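PDB 6VJR: vinylacetyl-CoA Delta-isomerase from Nitrosopumilus maritimus SCM1, which probably isomerises vinylacetyl-CoA to crotonyl-CoA and dehydrates 4-hydroxybutyryl-CoA, using FAD and a [4Fe-4S] cluster. Local coordinates for residues S60-L65 / L71-S76; K156-Q161 / P200-T205; N333-A338 / T370-E375. All blocks are in the same frame, centred on the assembly; numbering follows the deposited sequence.

Overall arrangement
Three contacts in one chain illustrate how the chemistry of packing follows its place in the fold. Contact 1 is partly buried, joins two loops flanking strand 66-68, and relies on a carboxylate, a water and one pair of isoleucines. Contacts 2 and 3 are both buried and apolar across the pair. Contact 2 also joins two loops, with 38 residues between them, in the flavin-binding beta region. Contact 3 instead joins two helices at the subunit interface, where the hydroxyl of Thr335 bonds to its own helix and to a second subunit. No two contacts share an element: their centres lie 31 to 33 Å apart, and none touches another.

Contact 1: residues S60-L65 / L71-S76; sequences SSITGL and LHIAES
Ser61 and Glu75 carry the direct polar link of this contact through two hydrogen bonds, one to each carboxylate oxygen. Ser61 N donates to Glu75 OE2 over 2.9 Å, nearly straight at 163°, and OE2 accepts on its syn lone pair. Ser61 OG donates to Glu75 OE1 at 2.7 Å, also from the syn side but 28° out of the carboxylate plane. The serine can offer both donors to one group because its OG lies beside the backbone N (chi1 -61°), while Glu75 reaches across with its chain extended beyond CG.

A water provides the second polar link. It donates to Ser60 OG at 3.1 Å, accepts from Ile73 N at 3.0 Å, and accepts a weaker bond from His72 ND1. The imidazole also meets Ser60 CA at its edge, near the ring plane, with ND1 4.1 Å from that carbon. Ser60 OG is further engaged by Gln137 and by Thr63 N, 3.3 Å from OG, which makes an ST motif within the turn between strands 57-59 and 66-68.

Apolar contact is confined to one pair: Ile62 CD1 rests 3.7 Å from Ile73 CG1, the two side chains crossing at a slant. Val133 of helix 125-139 backs Ile62, and Met107 and His111 of helix 101-121 back Ile73, joining both loops to the helical part of the N-terminal region.

Gripping both oxygens limits rotation of the Glu75 carboxylate and would tend to stabilise its negative charge, although a bound sulfate, probably from the crystallisation liquor, lies about 3 Å from this side chain and would work against that. His72 NE2 is hydrogen-bonded to Asp79 OD2; with the weak ND1 bond, this is consistent with, but does not prove, a doubly protonated ring.

Contact 2: residues K156-Q161 / P200-T205; sequences KGPSEQ and PTIRLT
Pro158 begins a 3-10 turn, with Glu160 N bonded to Gly157 O at 3.1 Å, and faces the irregular but largely extended backbone from Ile202 to Leu204, with no hydrogen bond joining the two segments. Contact falls to side-chain carbons, and the proline ring receives both partners at one atom. Pro158 CG lies 4.2 Å from Ile202 CG2, the side chains meeting at a slant, and 4.0 Å from Leu204 CD2, where they run at about a right angle. Ile202 sends its longer branch away from its own N (chi1 -174°), and the shorter CG2 does the touching. Leu204 instead reaches in with a terminal methyl.

The turn is braced from within: Gly157 N bonds to Glu160 OE2 over 2.9 Å, nearly straight at 172°. Trp211 and Asp208 also pack on Pro158, and Leu204 touches Ala278 of helix 278-292.

Both loops follow strands that are parallel neighbours in the sheet, 143-146 and 195-198. The Ile202 side chain lies about 7 Å from a bound FAD and about 6 Å from the side chain of Lys151, an FAD-binding residue. Such loop packing beside the flavin is consistent with the beta domain of the acyl-CoA dehydrogenase-like fold, as in relatives.

Contact 3: residues N333-A338 / T370-E375; sequences NETIFA and TRFPYE
Thr335 OG1 has two partners, His331 O one turn earlier in its helix and Asn368 ND2 of the second subunit, while the methyl of the same side chain faces Phe372. With chi1 at -67° the hydroxyl sits beside the backbone N, and CG2 is directed to the aromatic ring. That methyl approaches the ring edge in its plane, CG2 lying 3.8 Å from Phe372 CE2, and the two side chains run at about a right angle.

Ile336 takes the neighbouring position and slides past Phe372 in the opposite direction. Its CG1 is 4.0 Å from Phe372 CD2, and its CD1 lies 3.9 Å from Phe372 CB. The same CD1 comes within 4.4 Å of Pro373 CD, a looser touch. Beyond, Pro373 packs on Tyr440 and Ser444 of helix 437-446, which carries the iron ligand Glu443, and the side chain of Ile336 lies about 5 Å from that of the iron ligand Tyr293.

No hydrogen bond crosses between the segments. Helix 320-345 therefore meets the chain at Phe372 through carbon alone, and the one polar group in the contact, the Thr335 hydroxyl, is satisfied by its own helix and by the second subunit, coupling intrachain packing to assembly.

Contact 1: residues S60-L65 / L71-S76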
loop_
_atom_site.group_PDB
_atom_site.type_symbol
_atom_site.label_atom_id
_atom_site.label_comp_id
_atom_site.label_asym_id
_atom_site.label_seq_id
_atom_site.Cartn_x
_atom_site.Cartn_y
_atom_site.Cartn_z
ATOM N N SER A 60 35.925 -26.314 -1.903
ATOM C CA SER A 60 35.372 -26.896 -3.114
ATOM C C SER A 60 35.687 -28.387 -3.183
ATOM O O SER A 60 36.859 -28.739 -3.249
ATOM C CB SER A 60 36.007 -26.223 -4.323
ATOM O OG SER A 60 35.583 -26.879 -5.517
ATOM N N SER A 61 34.637 -29.223 -3.277
ATOM C CA SER A 61 34.810 -30.643 -3.552
ATOM C C SER A 61 35.214 -30.871 -5.009
ATOM O O SER A 61 35.638 -31.973 -5.349
ATOM C CB SER A 61 33.545 -31.441 -3.258
ATOM O OG SER A 61 33.189 -31.340 -1.888
ATOM N N ILE A 62 34.997 -29.869 -5.885
ATOM C CA ILE A 62 35.380 -30.013 -7.283
ATOM C C ILE A 62 36.912 -30.056 -7.460
ATOM O O ILE A 62 37.416 -30.966 -8.116
ATOM C CB ILE A 62 34.679 -28.959 -8.154
ATOM C CG1 ILE A 62 33.176 -29.180 -8.060
ATOM C CG2 ILE A 62 35.172 -29.039 -9.604
ATOM C CD1 ILE A 62 32.296 -28.175 -8.787
ATOM N N THR A 63 37.618 -29.081 -6.867
ATOM C CA THR A 63 39.044 -28.876 -7.004
ATOM C C THR A 63 39.805 -29.294 -5.752
ATOM O O THR A 63 41.039 -29.426 -5.825
ATOM C CB THR A 63 39.378 -27.411 -7.319
ATOM O OG1 THR A 63 38.736 -26.598 -6.328
ATOM C CG2 THR A 63 38.919 -26.980 -8.705
ATOM N N GLY A 64 39.116 -29.424 -4.600
ATOM C CA GLY A 64 39.814 -29.673 -3.349
ATOM C C GLY A 64 40.531 -28.425 -2.842
ATOM O O GLY A 64 41.408 -28.521 -2.007
ATOM N N LEU A 65 40.164 -27.253 -3.376
ATOM C CA LEU A 65 40.789 -25.985 -3.019
ATOM C C LEU A 65 39.843 -25.170 -2.162
ATOM O O LEU A 65 38.650 -25.355 -2.281
ATOM C CB LEU A 65 41.083 -25.158 -4.266
ATOM C CG LEU A 65 42.066 -25.746 -5.272
ATOM C CD1 LEU A 65 42.068 -24.899 -6.552
ATOM C CD2 LEU A 65 43.450 -25.810 -4.630
ATOM N N LEU A 71 32.764 -18.409 -6.619
ATOM C CA LEU A 71 33.120 -19.427 -7.612
ATOM C C LEU A 71 32.697 -20.828 -7.168
ATOM O O LEU A 71 33.057 -21.831 -7.812
ATOM C CB LEU A 71 34.638 -19.373 -7.814
ATOM C CG LEU A 71 35.193 -18.107 -8.474
ATOM C CD1 LEU A 71 36.716 -18.025 -8.346
ATOM C CD2 LEU A 71 34.759 -18.094 -9.910
ATOM N N HIS A 72 32.025 -20.894 -6.024
ATOM C CA HIS A 72 31.675 -22.161 -5.405
ATOM C C HIS A 72 30.325 -22.686 -5.884
ATOM O O HIS A 72 29.341 -21.961 -5.900
ATOM C CB HIS A 72 31.700 -22.027 -3.890
ATOM C CG HIS A 72 31.362 -23.275 -3.170
ATOM N ND1 HIS A 72 32.143 -24.410 -3.226
ATOM C CD2 HIS A 72 30.447 -23.516 -2.228
ATOM C CE1 HIS A 72 31.617 -25.320 -2.400
ATOM N NE2 HIS A 72 30.611 -24.777 -1.751
ATOM N N ILE A 73 30.309 -23.976 -6.239
ATOM C CA ILE A 73 29.105 -24.689 -6.631
ATOM C C ILE A 73 28.519 -25.275 -5.331
ATOM O O ILE A 73 29.136 -26.077 -4.634
ATOM C CB ILE A 73 29.374 -25.777 -7.672
ATOM C CG1 ILE A 73 30.060 -25.270 -8.965
ATOM C CG2 ILE A 73 28.098 -26.537 -7.953
ATOM C CD1 ILE A 73 29.300 -24.270 -9.779
ATOM N N ALA A 74 27.348 -24.753 -4.967
ATOM C CA ALA A 74 26.771 -24.988 -3.641
ATOM C C ALA A 74 26.497 -26.468 -3.416
ATOM O O ALA A 74 25.865 -27.108 -4.235
ATOM C CB ALA A 74 25.492 -24.190 -3.509
ATOM N N GLU A 75 26.981 -26.979 -2.282
ATOM C CA GLU A 75 26.981 -28.398 -1.982
ATOM C C GLU A 75 25.943 -28.757 -0.920
ATOM O O GLU A 75 25.825 -29.929 -0.582
ATOM C CB GLU A 75 28.357 -28.903 -1.511
ATOM C CG GLU A 75 29.495 -28.546 -2.456
ATOM C CD GLU A 75 30.888 -29.070 -2.138
ATOM O OE1 GLU A 75 31.038 -29.808 -1.134
ATOM O OE2 GLU A 75 31.833 -28.724 -2.917
ATOM N N SER A 76 25.169 -27.760 -0.457
ATOM C CA SER A 76 24.280 -27.918 0.683
ATOM C C SER A 76 23.355 -26.710 0.733
ATOM O O SER A 76 23.684 -25.710 0.120
ATOM C CB SER A 76 24.992 -28.060 1.990
ATOM O OG SER A 76 25.706 -26.873 2.317
HETATM O O HOH W 1 32.763 -25.596 -5.727
#

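Contact 2: residues K156-Q161 / P200-T205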
loop_
_atom_site.group_PDB
_atom_site.type_symbol
_atom_site.label_atom_id
_atom_site.label_comp_id
_atom_site.label_asym_id
_atom_site.label_seq_id
_atom_site.Cartn_x
_atom_site.Cartn_y
_atom_site.Cartn_z
ATOM N N LYS A 156 7.728 -11.012 -29.978
ATOM C CA LYS A 156 8.177 -12.015 -30.937
ATOM C C LYS A 156 9.397 -12.736 -30.387
ATOM O O LYS A 156 10.223 -12.150 -29.697
ATOM C CB LYS A 156 8.498 -11.444 -32.329
ATOM C CG LYS A 156 7.321 -10.753 -32.985
ATOM C CD LYS A 156 7.774 -10.117 -34.280
ATOM C CE LYS A 156 6.685 -9.266 -34.869
ATOM N NZ LYS A 156 5.558 -10.109 -35.200
ATOM N N GLY A 157 9.480 -14.025 -30.700
ATOM C CA GLY A 157 10.626 -14.827 -30.318
ATOM C C GLY A 157 11.798 -14.619 -31.276
ATOM O O GLY A 157 11.730 -13.835 -32.235
ATOM N N PRO A 158 12.937 -15.303 -31.022
ATOM C CA PRO A 158 14.131 -15.093 -31.828
ATOM C C PRO A 158 13.945 -15.300 -33.320
ATOM O O PRO A 158 14.380 -14.471 -34.116
ATOM C CB PRO A 158 15.119 -16.117 -31.280
ATOM C CG PRO A 158 14.664 -16.239 -29.834
ATOM C CD PRO A 158 13.165 -16.200 -29.881
ATOM N N SER A 159 13.331 -16.420 -33.704
ATOM C CA SER A 159 13.210 -16.724 -35.115
ATOM C C SER A 159 12.186 -15.842 -35.832
ATOM O O SER A 159 12.113 -15.917 -37.065
ATOM C CB SER A 159 12.903 -18.177 -35.342
ATOM O OG SER A 159 11.624 -18.513 -34.827
ATOM N N GLU A 160 11.424 -15.022 -35.087
ATOM C CA GLU A 160 10.402 -14.146 -35.656
ATOM C C GLU A 160 10.862 -12.680 -35.738
ATOM O O GLU A 160 10.177 -11.841 -36.334
ATOM C CB GLU A 160 9.103 -14.178 -34.846
ATOM C CG GLU A 160 8.499 -15.563 -34.618
ATOM C CD GLU A 160 7.433 -15.687 -33.523
ATOM O OE1 GLU A 160 6.529 -16.459 -33.873
ATOM O OE2 GLU A 160 7.444 -15.137 -32.381
ATOM N N GLN A 161 12.032 -12.337 -35.174
ATOM C CA GLN A 161 12.550 -10.984 -35.293
ATOM C C GLN A 161 12.937 -10.706 -36.750
ATOM O O GLN A 161 13.403 -11.590 -37.502
ATOM C CB GLN A 161 13.775 -10.775 -34.402
ATOM C CG GLN A 161 13.523 -11.013 -32.918
ATOM C CD GLN A 161 12.594 -9.984 -32.317
ATOM O OE1 GLN A 161 12.618 -8.799 -32.699
ATOM N NE2 GLN A 161 11.824 -10.435 -31.341
ATOM N N PRO A 200 21.192 -18.327 -23.355
ATOM C CA PRO A 200 19.907 -17.910 -23.917
ATOM C C PRO A 200 19.011 -17.327 -22.832
ATOM O O PRO A 200 19.110 -17.696 -21.662
ATOM C CB PRO A 200 19.347 -19.161 -24.558
ATOM C CG PRO A 200 20.107 -20.272 -23.874
ATOM C CD PRO A 200 21.408 -19.776 -23.395
ATOM N N THR A 201 18.143 -16.406 -23.233
ATOM C CA THR A 201 17.345 -15.654 -22.267
ATOM C C THR A 201 15.859 -16.026 -22.200
ATOM O O THR A 201 15.133 -15.439 -21.379
ATOM C CB THR A 201 17.471 -14.161 -22.552
ATOM O OG1 THR A 201 17.002 -13.472 -21.383
ATOM C CG2 THR A 201 16.622 -13.730 -23.724
ATOM N N ILE A 202 15.390 -16.942 -23.046
ATOM C CA ILE A 202 13.966 -17.203 -23.238
ATOM C C ILE A 202 13.825 -18.677 -23.588
ATOM O O ILE A 202 14.775 -19.286 -24.071
ATOM C CB ILE A 202 13.457 -16.282 -24.362
ATOM C CG1 ILE A 202 11.997 -16.331 -24.564
ATOM C CG2 ILE A 202 14.181 -16.552 -25.682
ATOM C CD1 ILE A 202 11.491 -15.165 -25.399
ATOM N N ARG A 203 12.644 -19.240 -23.306
ATOM C CA ARG A 203 12.259 -20.525 -23.852
ATOM C C ARG A 203 12.483 -20.482 -25.363
ATOM O O ARG A 203 12.138 -19.501 -26.041
ATOM C CB ARG A 203 10.777 -20.775 -23.560
ATOM C CG ARG A 203 10.235 -22.134 -23.976
ATOM C CD ARG A 203 8.767 -22.254 -23.565
ATOM N NE ARG A 203 8.211 -23.451 -24.204
ATOM C CZ ARG A 203 7.769 -23.537 -25.468
ATOM N NH1 ARG A 203 7.598 -24.730 -25.999
ATOM N NH2 ARG A 203 7.562 -22.457 -26.218
ATOM N N LEU A 204 12.999 -21.590 -25.890
ATOM C CA LEU A 204 13.275 -21.712 -27.317
ATOM C C LEU A 204 12.452 -22.855 -27.888
ATOM O O LEU A 204 12.330 -23.890 -27.253
ATOM C CB LEU A 204 14.760 -21.980 -27.545
ATOM C CG LEU A 204 15.724 -20.881 -27.093
ATOM C CD1 LEU A 204 17.176 -21.329 -27.324
ATOM C CD2 LEU A 204 15.474 -19.521 -27.700
ATOM N N THR A 205 11.918 -22.637 -29.093
ATOM C CA THR A 205 11.279 -23.669 -29.862
ATOM C C THR A 205 12.273 -24.266 -30.873
ATOM O O THR A 205 13.424 -23.833 -31.061
ATOM C CB THR A 205 10.031 -23.118 -30.552
ATOM O OG1 THR A 205 10.504 -22.280 -31.604
ATOM C CG2 THR A 205 9.119 -22.365 -29.600
#

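Contact 3: residues N333-A338 / T370-E375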
loop_
_atom_site.group_PDB
_atom_site.type_symbol
_atom_site.label_atom_id
_atom_site.label_comp_id
_atom_site.label_asym_id
_atom_site.label_seq_id
_atom_site.Cartn_x
_atom_site.Cartn_y
_atom_site.Cartn_z
ATOM N N ASN A 333 12.845 -3.940 4.773
ATOM C CA ASN A 333 14.167 -4.466 4.440
ATOM C C ASN A 333 14.332 -5.907 4.944
ATOM O O ASN A 333 14.762 -6.792 4.205
ATOM C CB ASN A 333 15.251 -3.540 4.995
ATOM C CG ASN A 333 16.604 -3.755 4.360
ATOM O OD1 ASN A 333 16.725 -3.802 3.131
ATOM N ND2 ASN A 333 17.633 -3.826 5.191
ATOM N N GLU A 334 13.899 -6.164 6.174
ATOM C CA GLU A 334 14.029 -7.504 6.729
ATOM C C GLU A 334 13.068 -8.495 6.101
ATOM O O GLU A 334 13.319 -9.693 6.065
ATOM C CB GLU A 334 13.894 -7.524 8.237
ATOM C CG GLU A 334 14.959 -6.690 8.933
ATOM C CD GLU A 334 16.412 -7.079 8.731
ATOM O OE1 GLU A 334 16.717 -8.232 8.322
ATOM O OE2 GLU A 334 17.245 -6.207 9.083
ATOM N N THR A 335 11.941 -8.002 5.590
ATOM C CA THR A 335 10.982 -8.848 4.892
ATOM C C THR A 335 11.673 -9.467 3.657
ATOM O O THR A 335 11.500 -10.636 3.334
ATOM C CB THR A 335 9.724 -8.031 4.527
ATOM O OG1 THR A 335 9.031 -7.675 5.720
ATOM C CG2 THR A 335 8.725 -8.888 3.761
ATOM N N ILE A 336 12.424 -8.653 2.904
ATOM C CA ILE A 336 13.174 -9.137 1.755
ATOM C C ILE A 336 14.199 -10.160 2.224
ATOM O O ILE A 336 14.334 -11.261 1.628
ATOM C CB ILE A 336 13.838 -7.973 0.995
ATOM C CG1 ILE A 336 12.778 -7.079 0.400
ATOM C CG2 ILE A 336 14.804 -8.517 -0.051
ATOM C CD1 ILE A 336 13.309 -5.710 0.040
ATOM N N PHE A 337 14.952 -9.778 3.253
ATOM C CA PHE A 337 15.986 -10.682 3.723
ATOM C C PHE A 337 15.404 -12.052 4.081
ATOM O O PHE A 337 15.983 -13.108 3.741
ATOM C CB PHE A 337 16.648 -10.061 4.964
ATOM C CG PHE A 337 17.722 -10.936 5.567
ATOM C CD1 PHE A 337 18.913 -11.147 4.903
ATOM C CD2 PHE A 337 17.535 -11.534 6.817
ATOM C CE1 PHE A 337 19.886 -11.996 5.445
ATOM C CE2 PHE A 337 18.504 -12.374 7.328
ATOM C CZ PHE A 337 19.671 -12.580 6.649
ATOM N N ALA A 338 14.311 -12.045 4.845
ATOM C CA ALA A 338 13.669 -13.277 5.318
ATOM C C ALA A 338 13.294 -14.157 4.132
ATOM O O ALA A 338 13.503 -15.364 4.149
ATOM C CB ALA A 338 12.485 -12.921 6.116
ATOM N N THR A 370 11.027 -5.668 -5.918
ATOM C CA THR A 370 10.532 -4.753 -6.965
ATOM C C THR A 370 9.735 -3.587 -6.374
ATOM O O THR A 370 9.489 -2.602 -7.097
ATOM C CB THR A 370 9.729 -5.434 -8.084
ATOM O OG1 THR A 370 8.426 -5.772 -7.593
ATOM C CG2 THR A 370 10.469 -6.628 -8.696
ATOM N N ARG A 371 9.320 -3.731 -5.107
ATOM C CA ARG A 371 8.448 -2.769 -4.432
ATOM C C ARG A 371 9.188 -1.973 -3.349
ATOM O O ARG A 371 9.150 -0.746 -3.321
ATOM C CB ARG A 371 7.267 -3.545 -3.827
ATOM C CG ARG A 371 6.349 -4.168 -4.864
ATOM C CD ARG A 371 5.306 -5.081 -4.254
ATOM N NE ARG A 371 4.325 -5.501 -5.253
ATOM C CZ ARG A 371 3.304 -6.317 -5.036
ATOM N NH1 ARG A 371 3.107 -6.847 -3.863
ATOM N NH2 ARG A 371 2.449 -6.595 -6.001
ATOM N N PHE A 372 9.786 -2.684 -2.406
ATOM C CA PHE A 372 10.141 -2.068 -1.131
ATOM C C PHE A 372 11.287 -1.058 -1.242
ATOM O O PHE A 372 11.270 -0.048 -0.509
ATOM C CB PHE A 372 10.416 -3.078 -0.024
ATOM C CG PHE A 372 9.230 -3.941 0.332
ATOM C CD1 PHE A 372 7.916 -3.604 -0.044
ATOM C CD2 PHE A 372 9.414 -5.105 1.082
ATOM C CE1 PHE A 372 6.857 -4.433 0.296
ATOM C CE2 PHE A 372 8.338 -5.893 1.435
ATOM C CZ PHE A 372 7.057 -5.554 1.026
ATOM N N PRO A 373 12.360 -1.275 -2.052
ATOM C CA PRO A 373 13.416 -0.258 -2.158
ATOM C C PRO A 373 12.846 1.122 -2.480
ATOM O O PRO A 373 13.391 2.132 -2.029
ATOM C CB PRO A 373 14.380 -0.815 -3.210
ATOM C CG PRO A 373 14.186 -2.319 -3.028
ATOM C CD PRO A 373 12.685 -2.476 -2.852
ATOM N N TYR A 374 11.806 1.142 -3.324
ATOM C CA TYR A 374 11.184 2.403 -3.697
ATOM C C TYR A 374 10.588 3.110 -2.488
ATOM O O TYR A 374 10.660 4.330 -2.385
ATOM C CB TYR A 374 10.202 2.174 -4.821
ATOM C CG TYR A 374 10.830 1.862 -6.175
ATOM C CD1 TYR A 374 11.172 0.560 -6.521
ATOM C CD2 TYR A 374 11.102 2.851 -7.101
ATOM C CE1 TYR A 374 11.733 0.257 -7.749
ATOM C CE2 TYR A 374 11.643 2.576 -8.339
ATOM C CZ TYR A 374 12.025 1.270 -8.638
ATOM O OH TYR A 374 12.512 0.919 -9.857
ATOM N N GLU A 375 10.017 2.350 -1.566
ATOM C CA GLU A 375 9.439 2.932 -0.367
ATOM C C GLU A 375 10.518 3.349 0.637
ATOM O O GLU A 375 10.452 4.388 1.329
ATOM C CB GLU A 375 8.456 1.954 0.233
ATOM C CG GLU A 375 7.728 2.520 1.470
ATOM C CD GLU A 375 6.887 3.785 1.349
ATOM O OE1 GLU A 375 6.746 4.282 0.225
ATOM O OE2 GLU A 375 6.420 4.325 2.391
#